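Local coordinates for protein glucoamylase (Thermoanaerobacterium thermosaccharolyticum, PDB 1LF6) that hydrolyses terminal alpha-1,4-linked glucose residues from the non-reducing ends of glucan chains, as a bacterial glucoamylase of glycosyl hydrolase family 15, at residues I75-T80 with L151-D156; G441-A446 with D486-T491; V565-G570 with E625-E630. All blocks are in the same frame, centred on the assembly; numbering follows the deposited sequence.

In the fold
The three contacts come in series along the chain and touch nowhere. Interaction 1 pairs strands 70-80 and 150-157 in the N-terminal beta-sandwich domain, while interactions 2 and 3 belong to the family 15 catalytic domain, an (alpha/alpha) barrel. Interactions 1 and 2 lie on opposite sides of the chain's centre, their centres 55 Å apart. The centre of interaction 3 is 33 Å from that of interaction 1 and 31 Å from that of interaction 2. Past helix 618-627, Asn-629 bonds to Gln-36 and Lys-37, and Glu-630 to Val-97, so this catalytic-domain segment also reaches the N-terminal part. Of the three, only interaction 2 lies close to a probable catalytic residue, the proton acceptor Glu-435.

Interaction 1 (I75-T80 with L151-D156); sequences IKFIVT and LYLAYD
Tyr-152 O is gripped by the neighbouring strand from more than one direction. Ile-78 N donates to Tyr-152 O at 2.7 Å, with 164° at the hydrogen, and Phe-77 CA adds a CA-H...O contact to Tyr-152 O at 3.3 Å. The same oxygen lies near the plane of the Phe-77 ring, at its edge. Tyr-152 N returns a 2.7 Å bond to Ile-78 O, which completes one antiparallel hydrogen-bonded pair. Lys-76 and Ala-154 form the next; Ala-154 N reaches Lys-76 O at 2.8 Å and is almost straight, at 178°.

Between these pairs, Leu-153 comes over one face of the Phe-77 ring. Its CD1 stands 3.8 Å from the Phe-77 ring centroid, displaced toward the rim, a CH-pi contact. Leu-151 CD1 meets the same ring obliquely, 3.7 Å from Phe-77 CD1. Thr-80 CG2 meets the edge of the Tyr-152 ring, 3.5 Å from Tyr-152 CE1. With Thr-80 OG1 anti to the backbone N (chi1 -174°), CG2 is the branch left beside Tyr-152, while OG1 bonds to Phe-85 O.

Lys-76 pairs with Asp-88 in a salt bridge. Helix 209-216 covers Ile-78, Tyr-152 and Ala-154. On the other face Phe-77, Val-79 and Leu-151 pack on strand 118-126 of the second sheet, the sheet-on-sheet packing of the N-terminal beta sandwich.

Interaction 2 (G441-A446 with D486-T491); sequences GGYSPA and DNLTYT. With SO4 (sulfate ion), chain C.
Tyr-443 and Leu-488 meet where the start of helix 445-464 lies beside the end of helix 468-489, two consecutive helices of the (alpha/alpha) barrel. Leu-488 CD1 approaches the Tyr-443 ring off-centre, 4.2 Å from its centroid and 29° from the ring normal, and comes closest at Tyr-443 CD2, 3.7 Å away.

Beside them, Thr-489 CG2 fills the corner where the loop turns into the helix. It lies 3.5 Å from Tyr-443 O and 3.8 Å from Pro-445 CD, so one methyl group touches both the backbone and the proline ring. Thr-489 CG2 takes this place because it stands anti to the carbonyl carbon, while OG1 (chi1 68°) is directed to its hydrogen bond with Ile-485 O, one turn earlier in the same helix.

At the far end of the tyrosine, a sulfate ion, probably from the crystallisation liquor, sits at the ring edge. Tyr-443 OH donates to sulfate O4 at 2.8 Å in the ring plane, and Lys-431 and Ser-509 bond to the same ion. An alanine in place of Tyr-443 would probably leave the sulfate short of one donor and open a gap beside Leu-488 CD1.

Farther out, Tyr-443 is held by a backbone bond to Ala-506, and Pro-445 packs on Leu-539. Ser-444 is the N-cap of helix 445-464; its side chain lies about 4 Å from that of Glu-435, the probable proton acceptor, and its OG accepts from Thr-447 N.

Interaction 3 (V565-G570 with E625-E630); sequences VDTPKG and EKFANE
Phe-627 presents its ring edge to Thr-567, with Thr-567 OG1 near the ring plane and 3.5 Å from Phe-627 CE2. Lys-569 approaches the same corner of the ring from an oblique direction: Lys-569 CB lies 3.6 Å from Phe-627 CE2. Gly-570 O also lies obliquely to the ring, near Phe-627 CZ. The rim carbons of the phenylalanine therefore rest against a hydroxyl, a beta carbon and a carbonyl oxygen of the turn.

This turn is a type I beta turn from Thr-567 to Gly-570, joining strands 564-567 and 570-573 into a beta hairpin against the C-terminal end of helix 618-627. Thr-567 OG1 donates to Gly-570 O at 2.6 Å, lying in the carbonyl plane on a lone pair. Thr-567 N gives the same oxygen a second bond at 2.8 Å, so Gly-570 O is held twice. Thr-567 OG1 can take both roles, ring contact and donor, because it sits between its backbone N and carbonyl carbon (chi1 73°).

The two lysines run past each other at a slant, each laying methylene groups near the other's backbone. Lys-626 CD is 3.5 Å from Lys-569 O. In return, the Lys-569 chain bends at chi2 (-83°), which sets its CD 4.0 Å from Lys-626 CB and 3.7 Å from Lys-626 O. Outside the contact, the Phe-627 side chain touches Pro-600 and Thr-603 of helix 600-612 and Ser-572 of the hairpin's second strand.

Interaction 1 (I75-T80 with L151-D156)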
loop_
_atom_site.group_PDB
_atom_site.type_symbol
_atom_site.label_atom_id
_atom_site.label_comp_id
_atom_site.label_asym_id
_atom_site.label_seq_id
_atom_site.Cartn_x
_atom_site.Cartn_y
_atom_site.Cartn_z
ATOM N N ILE A 75 -1.167 16.670 -8.976
ATOM C CA ILE A 75 -1.295 18.105 -8.741
ATOM C C ILE A 75 0.162 18.548 -8.707
ATOM O O ILE A 75 0.861 18.329 -7.715
ATOM C CB ILE A 75 -1.947 18.435 -7.384
ATOM C CG1 ILE A 75 -3.346 17.827 -7.302
ATOM C CG2 ILE A 75 -2.051 19.949 -7.225
ATOM C CD1 ILE A 75 -4.032 18.033 -5.957
ATOM N N LYS A 76 0.626 19.145 -9.801
ATOM C CA LYS A 76 2.015 19.572 -9.890
ATOM C C LYS A 76 2.195 20.999 -10.388
ATOM O O LYS A 76 1.266 21.619 -10.916
ATOM C CB LYS A 76 2.781 18.624 -10.816
ATOM C CG LYS A 76 2.306 18.687 -12.264
ATOM C CD LYS A 76 3.003 17.656 -13.133
ATOM C CE LYS A 76 2.454 17.686 -14.554
ATOM N NZ LYS A 76 3.120 16.683 -15.426
ATOM N N PHE A 77 3.410 21.510 -10.216
ATOM C CA PHE A 77 3.747 22.857 -10.653
ATOM C C PHE A 77 4.579 22.822 -11.924
ATOM O O PHE A 77 5.402 21.924 -12.116
ATOM C CB PHE A 77 4.539 23.595 -9.569
ATOM C CG PHE A 77 3.687 24.156 -8.472
ATOM C CD1 PHE A 77 2.773 25.171 -8.739
ATOM C CD2 PHE A 77 3.789 23.668 -7.176
ATOM C CE1 PHE A 77 1.973 25.690 -7.728
ATOM C CE2 PHE A 77 2.995 24.181 -6.162
ATOM C CZ PHE A 77 2.084 25.195 -6.437
ATOM N N ILE A 78 4.346 23.806 -12.788
ATOM C CA ILE A 78 5.094 23.939 -14.029
ATOM C C ILE A 78 5.631 25.365 -14.039
ATOM O O ILE A 78 4.881 26.316 -13.808
ATOM C CB ILE A 78 4.202 23.740 -15.276
ATOM C CG1 ILE A 78 3.464 22.403 -15.186
ATOM C CG2 ILE A 78 5.062 23.779 -16.536
ATOM C CD1 ILE A 78 4.385 21.198 -15.077
ATOM N N VAL A 79 6.926 25.511 -14.290
ATOM C CA VAL A 79 7.539 26.834 -14.308
ATOM C C VAL A 79 8.200 27.134 -15.644
ATOM O O VAL A 79 8.709 26.238 -16.314
ATOM C CB VAL A 79 8.593 26.980 -13.182
ATOM C CG1 VAL A 79 9.545 25.810 -13.214
ATOM C CG2 VAL A 79 9.367 28.279 -13.347
ATOM N N THR A 80 8.175 28.406 -16.026
ATOM C CA THR A 80 8.775 28.841 -17.275
ATOM C C THR A 80 9.260 30.280 -17.137
ATOM O O THR A 80 8.937 30.962 -16.164
ATOM C CB THR A 80 7.761 28.771 -18.435
ATOM O OG1 THR A 80 8.429 29.064 -19.668
ATOM C CG2 THR A 80 6.638 29.776 -18.227
ATOM N N LEU A 151 4.732 30.795 -12.821
ATOM C CA LEU A 151 4.424 29.552 -12.130
ATOM C C LEU A 151 2.998 29.112 -12.416
ATOM O O LEU A 151 2.052 29.878 -12.224
ATOM C CB LEU A 151 4.617 29.728 -10.622
ATOM C CG LEU A 151 4.380 28.493 -9.758
ATOM C CD1 LEU A 151 5.442 27.442 -10.044
ATOM C CD2 LEU A 151 4.412 28.896 -8.293
ATOM N N TYR A 152 2.847 27.875 -12.879
ATOM C CA TYR A 152 1.527 27.346 -13.189
ATOM C C TYR A 152 1.251 26.052 -12.432
ATOM O O TYR A 152 2.151 25.245 -12.203
ATOM C CB TYR A 152 1.388 27.104 -14.696
ATOM C CG TYR A 152 1.792 28.289 -15.550
ATOM C CD1 TYR A 152 3.125 28.499 -15.898
ATOM C CD2 TYR A 152 0.842 29.212 -15.994
ATOM C CE1 TYR A 152 3.505 29.596 -16.667
ATOM C CE2 TYR A 152 1.211 30.315 -16.762
ATOM C CZ TYR A 152 2.546 30.501 -17.093
ATOM O OH TYR A 152 2.923 31.595 -17.841
ATOM N N LEU A 153 -0.008 25.872 -12.048
ATOM C CA LEU A 153 -0.444 24.692 -11.318
ATOM C C LEU A 153 -1.323 23.850 -12.236
ATOM O O LEU A 153 -2.273 24.362 -12.831
ATOM C CB LEU A 153 -1.242 25.110 -10.078
ATOM C CG LEU A 153 -1.725 23.999 -9.138
ATOM C CD1 LEU A 153 -0.522 23.288 -8.542
ATOM C CD2 LEU A 153 -2.590 24.592 -8.033
ATOM N N ALA A 154 -1.003 22.564 -12.353
ATOM C CA ALA A 154 -1.771 21.654 -13.202
ATOM C C ALA A 154 -2.419 20.566 -12.358
ATOM O O ALA A 154 -1.738 19.709 -11.798
ATOM C CB ALA A 154 -0.868 21.032 -14.259
ATOM N N TYR A 155 -3.743 20.620 -12.267
ATOM C CA TYR A 155 -4.522 19.660 -11.500
ATOM C C TYR A 155 -5.176 18.660 -12.448
ATOM O O TYR A 155 -5.923 19.052 -13.343
ATOM C CB TYR A 155 -5.596 20.401 -10.696
ATOM C CG TYR A 155 -6.675 19.518 -10.111
ATOM C CD1 TYR A 155 -6.354 18.434 -9.298
ATOM C CD2 TYR A 155 -8.025 19.775 -10.365
ATOM C CE1 TYR A 155 -7.347 17.627 -8.749
ATOM C CE2 TYR A 155 -9.024 18.975 -9.818
ATOM C CZ TYR A 155 -8.677 17.902 -9.011
ATOM O OH TYR A 155 -9.661 17.115 -8.463
ATOM N N ASP A 156 -4.903 17.372 -12.252
ATOM C CA ASP A 156 -5.485 16.343 -13.109
ATOM C C ASP A 156 -6.489 15.469 -12.364
ATOM O O ASP A 156 -6.115 14.524 -11.671
ATOM C CB ASP A 156 -4.391 15.456 -13.700
ATOM C CG ASP A 156 -4.933 14.460 -14.702
ATOM O OD1 ASP A 156 -4.132 13.687 -15.254
ATOM O OD2 ASP A 156 -6.161 14.450 -14.943
#

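Interaction 2 (G441-A446 with D486-T491)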
loop_
_atom_site.group_PDB
_atom_site.type_symbol
_atom_site.label_atom_id
_atom_site.label_comp_id
_atom_site.label_asym_id
_atom_site.label_seq_id
_atom_site.Cartn_x
_atom_site.Cartn_y
_atom_site.Cartn_z
ATOM N N GLY A 441 -2.067 -24.156 -7.196
ATOM C CA GLY A 441 -2.618 -24.985 -6.141
ATOM C C GLY A 441 -1.830 -26.253 -5.873
ATOM O O GLY A 441 -0.907 -26.599 -6.612
ATOM N N GLY A 442 -2.212 -26.951 -4.809
ATOM C CA GLY A 442 -1.539 -28.181 -4.441
ATOM C C GLY A 442 -1.191 -28.175 -2.968
ATOM O O GLY A 442 -1.842 -27.496 -2.172
ATOM N N TYR A 443 -0.162 -28.931 -2.605
ATOM C CA TYR A 443 0.278 -29.006 -1.221
ATOM C C TYR A 443 1.455 -28.061 -1.033
ATOM O O TYR A 443 2.525 -28.251 -1.614
ATOM C CB TYR A 443 0.659 -30.448 -0.873
ATOM C CG TYR A 443 -0.487 -31.398 -1.105
ATOM C CD1 TYR A 443 -0.564 -32.167 -2.267
ATOM C CD2 TYR A 443 -1.542 -31.473 -0.192
ATOM C CE1 TYR A 443 -1.670 -32.985 -2.517
ATOM C CE2 TYR A 443 -2.648 -32.281 -0.433
ATOM C CZ TYR A 443 -2.709 -33.032 -1.594
ATOM O OH TYR A 443 -3.819 -33.804 -1.838
ATOM N N SER A 444 1.224 -27.029 -0.227
ATOM C CA SER A 444 2.213 -25.993 0.056
ATOM C C SER A 444 2.626 -25.999 1.520
ATOM O O SER A 444 1.772 -25.984 2.407
ATOM C CB SER A 444 1.618 -24.625 -0.279
ATOM O OG SER A 444 2.326 -23.584 0.371
ATOM N N PRO A 445 3.940 -26.025 1.797
ATOM C CA PRO A 445 4.329 -26.023 3.210
ATOM C C PRO A 445 3.817 -24.788 3.958
ATOM O O PRO A 445 3.359 -24.900 5.093
ATOM C CB PRO A 445 5.863 -26.117 3.163
ATOM C CG PRO A 445 6.225 -25.712 1.766
ATOM C CD PRO A 445 5.108 -26.250 0.923
ATOM N N ALA A 446 3.872 -23.621 3.320
ATOM C CA ALA A 446 3.393 -22.396 3.956
ATOM C C ALA A 446 1.901 -22.489 4.231
ATOM O O ALA A 446 1.452 -22.193 5.336
ATOM C CB ALA A 446 3.682 -21.182 3.073
ATOM N N ASP A 486 5.690 -33.229 5.685
ATOM C CA ASP A 486 6.925 -33.751 5.122
ATOM C C ASP A 486 6.687 -34.711 3.975
ATOM O O ASP A 486 7.301 -34.586 2.920
ATOM C CB ASP A 486 7.754 -34.443 6.208
ATOM C CG ASP A 486 8.348 -33.462 7.195
ATOM O OD1 ASP A 486 9.060 -33.899 8.122
ATOM O OD2 ASP A 486 8.102 -32.246 7.037
ATOM N N ASN A 487 5.791 -35.669 4.165
ATOM C CA ASN A 487 5.538 -36.634 3.105
ATOM C C ASN A 487 4.913 -36.025 1.861
ATOM O O ASN A 487 5.055 -36.569 0.771
ATOM C CB ASN A 487 4.682 -37.785 3.630
ATOM C CG ASN A 487 5.526 -38.887 4.264
ATOM O OD1 ASN A 487 6.567 -38.619 4.871
ATOM N ND2 ASN A 487 5.074 -40.125 4.138
ATOM N N LEU A 488 4.249 -34.885 2.008
ATOM C CA LEU A 488 3.626 -34.249 0.855
ATOM C C LEU A 488 4.445 -33.144 0.188
ATOM O O LEU A 488 4.279 -32.895 -1.004
ATOM C CB LEU A 488 2.259 -33.678 1.243
ATOM C CG LEU A 488 1.157 -34.693 1.559
ATOM C CD1 LEU A 488 -0.065 -33.976 2.102
ATOM C CD2 LEU A 488 0.801 -35.465 0.304
ATOM N N THR A 489 5.349 -32.503 0.923
ATOM C CA THR A 489 6.088 -31.382 0.345
ATOM C C THR A 489 7.611 -31.440 0.379
ATOM O O THR A 489 8.277 -30.628 -0.261
ATOM C CB THR A 489 5.653 -30.061 1.020
ATOM O OG1 THR A 489 6.097 -30.052 2.381
ATOM C CG2 THR A 489 4.135 -29.928 1.010
ATOM N N TYR A 490 8.162 -32.391 1.123
ATOM C CA TYR A 490 9.610 -32.517 1.231
ATOM C C TYR A 490 10.182 -33.528 0.226
ATOM O O TYR A 490 9.988 -34.735 0.364
ATOM C CB TYR A 490 9.977 -32.924 2.664
ATOM C CG TYR A 490 11.460 -32.935 2.958
ATOM C CD1 TYR A 490 12.149 -34.136 3.131
ATOM C CD2 TYR A 490 12.170 -31.741 3.094
ATOM C CE1 TYR A 490 13.509 -34.149 3.438
ATOM C CE2 TYR A 490 13.528 -31.740 3.399
ATOM C CZ TYR A 490 14.190 -32.947 3.572
ATOM O OH TYR A 490 15.526 -32.949 3.894
ATOM N N THR A 491 10.886 -33.036 -0.788
ATOM C CA THR A 491 11.467 -33.937 -1.773
ATOM C C THR A 491 12.844 -34.412 -1.317
ATOM O O THR A 491 13.538 -33.729 -0.565
ATOM C CB THR A 491 11.612 -33.270 -3.163
ATOM O OG1 THR A 491 11.972 -34.264 -4.136
ATOM C CG2 THR A 491 12.686 -32.177 -3.129
HETATM S S SO4 C . -3.598 -35.709 -5.050
HETATM O O1 SO4 C . -3.419 -34.256 -5.244
HETATM O O2 SO4 C . -4.629 -36.205 -5.990
HETATM O O3 SO4 C . -2.323 -36.407 -5.312
HETATM O O4 SO4 C . -4.025 -35.978 -3.663
#

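Interaction 3 (V565-G570 with E625-E630)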
loop_
_atom_site.group_PDB
_atom_site.type_symbol
_atom_site.label_atom_id
_atom_site.label_comp_id
_atom_site.label_asym_id
_atom_site.label_seq_id
_atom_site.Cartn_x
_atom_site.Cartn_y
_atom_site.Cartn_z
ATOM N N VAL A 565 20.107 -12.967 -2.792
ATOM C CA VAL A 565 20.973 -11.976 -3.424
ATOM C C VAL A 565 21.430 -10.962 -2.380
ATOM O O VAL A 565 20.609 -10.392 -1.659
ATOM C CB VAL A 565 20.259 -11.199 -4.560
ATOM C CG1 VAL A 565 21.169 -10.081 -5.072
ATOM C CG2 VAL A 565 19.896 -12.144 -5.705
ATOM N N ASP A 566 22.739 -10.760 -2.284
ATOM C CA ASP A 566 23.299 -9.780 -1.359
ATOM C C ASP A 566 23.395 -8.444 -2.091
ATOM O O ASP A 566 24.329 -8.222 -2.862
ATOM C CB ASP A 566 24.705 -10.190 -0.902
ATOM C CG ASP A 566 24.687 -11.202 0.222
ATOM O OD1 ASP A 566 24.120 -10.886 1.292
ATOM O OD2 ASP A 566 25.244 -12.307 0.038
ATOM N N THR A 567 22.432 -7.561 -1.867
ATOM C CA THR A 567 22.455 -6.257 -2.521
ATOM C C THR A 567 23.359 -5.318 -1.727
ATOM O O THR A 567 23.750 -5.624 -0.601
ATOM C CB THR A 567 21.062 -5.605 -2.547
ATOM O OG1 THR A 567 20.737 -5.165 -1.224
ATOM C CG2 THR A 567 20.008 -6.591 -3.018
ATOM N N PRO A 568 23.707 -4.161 -2.306
ATOM C CA PRO A 568 24.562 -3.250 -1.544
ATOM C C PRO A 568 23.835 -2.629 -0.343
ATOM O O PRO A 568 24.406 -1.818 0.377
ATOM C CB PRO A 568 25.003 -2.219 -2.591
ATOM C CG PRO A 568 23.936 -2.264 -3.610
ATOM C CD PRO A 568 23.593 -3.728 -3.707
ATOM N N LYS A 569 22.579 -3.025 -0.133
ATOM C CA LYS A 569 21.774 -2.534 0.986
ATOM C C LYS A 569 21.586 -3.669 1.993
ATOM O O LYS A 569 21.076 -3.465 3.099
ATOM C CB LYS A 569 20.383 -2.092 0.515
ATOM C CG LYS A 569 20.354 -0.973 -0.508
ATOM C CD LYS A 569 20.469 0.387 0.142
ATOM C CE LYS A 569 20.124 1.485 -0.860
ATOM N NZ LYS A 569 19.942 2.803 -0.201
ATOM N N GLY A 570 21.991 -4.869 1.593
ATOM C CA GLY A 570 21.835 -6.028 2.449
ATOM C C GLY A 570 21.241 -7.197 1.677
ATOM O O GLY A 570 21.008 -7.102 0.474
ATOM N N GLU A 625 15.683 -1.399 6.871
ATOM C CA GLU A 625 15.750 0.051 7.047
ATOM C C GLU A 625 16.375 0.724 5.833
ATOM O O GLU A 625 15.903 1.763 5.382
ATOM C CB GLU A 625 16.538 0.399 8.319
ATOM C CG GLU A 625 15.780 0.030 9.586
ATOM C CD GLU A 625 16.607 0.150 10.851
ATOM O OE1 GLU A 625 16.067 -0.177 11.929
ATOM O OE2 GLU A 625 17.785 0.563 10.772
ATOM N N LYS A 626 17.425 0.115 5.292
ATOM C CA LYS A 626 18.102 0.665 4.129
ATOM C C LYS A 626 17.265 0.476 2.863
ATOM O O LYS A 626 17.386 1.250 1.916
ATOM C CB LYS A 626 19.479 0.009 3.965
ATOM C CG LYS A 626 20.379 0.159 5.196
ATOM C CD LYS A 626 21.691 -0.586 5.031
ATOM C CE LYS A 626 22.452 -0.694 6.350
ATOM N NZ LYS A 626 22.695 0.641 6.953
ATOM N N PHE A 627 16.410 -0.545 2.849
ATOM C CA PHE A 627 15.561 -0.793 1.688
ATOM C C PHE A 627 14.474 0.271 1.583
ATOM O O PHE A 627 13.969 0.553 0.496
ATOM C CB PHE A 627 14.922 -2.184 1.777
ATOM C CG PHE A 627 15.836 -3.303 1.358
ATOM C CD1 PHE A 627 15.831 -4.517 2.041
ATOM C CD2 PHE A 627 16.709 -3.146 0.277
ATOM C CE1 PHE A 627 16.683 -5.559 1.656
ATOM C CE2 PHE A 627 17.564 -4.182 -0.113
ATOM C CZ PHE A 627 17.552 -5.392 0.578
ATOM N N ALA A 628 14.115 0.864 2.718
ATOM C CA ALA A 628 13.093 1.896 2.735
ATOM C C ALA A 628 13.647 3.115 2.007
ATOM O O ALA A 628 14.863 3.333 1.987
ATOM C CB ALA A 628 12.725 2.259 4.184
ATOM N N ASN A 629 12.765 3.902 1.389
ATOM C CA ASN A 629 13.218 5.093 0.683
ATOM C C ASN A 629 13.370 6.281 1.636
ATOM O O ASN A 629 13.286 6.137 2.861
ATOM C CB ASN A 629 12.268 5.466 -0.466
ATOM C CG ASN A 629 10.863 5.820 0.002
ATOM O OD1 ASN A 629 10.652 6.229 1.140
ATOM N ND2 ASN A 629 9.895 5.678 -0.897
ATOM N N GLU A 630 13.596 7.453 1.054
ATOM C CA GLU A 630 13.783 8.680 1.804
ATOM C C GLU A 630 12.582 9.010 2.684
ATOM O O GLU A 630 12.738 9.584 3.756
ATOM C CB GLU A 630 14.069 9.826 0.839
ATOM C CG GLU A 630 14.367 11.148 1.500
ATOM C CD GLU A 630 14.910 12.147 0.509
ATOM O OE1 GLU A 630 16.147 12.333 0.464
ATOM O OE2 GLU A 630 14.098 12.733 -0.234
#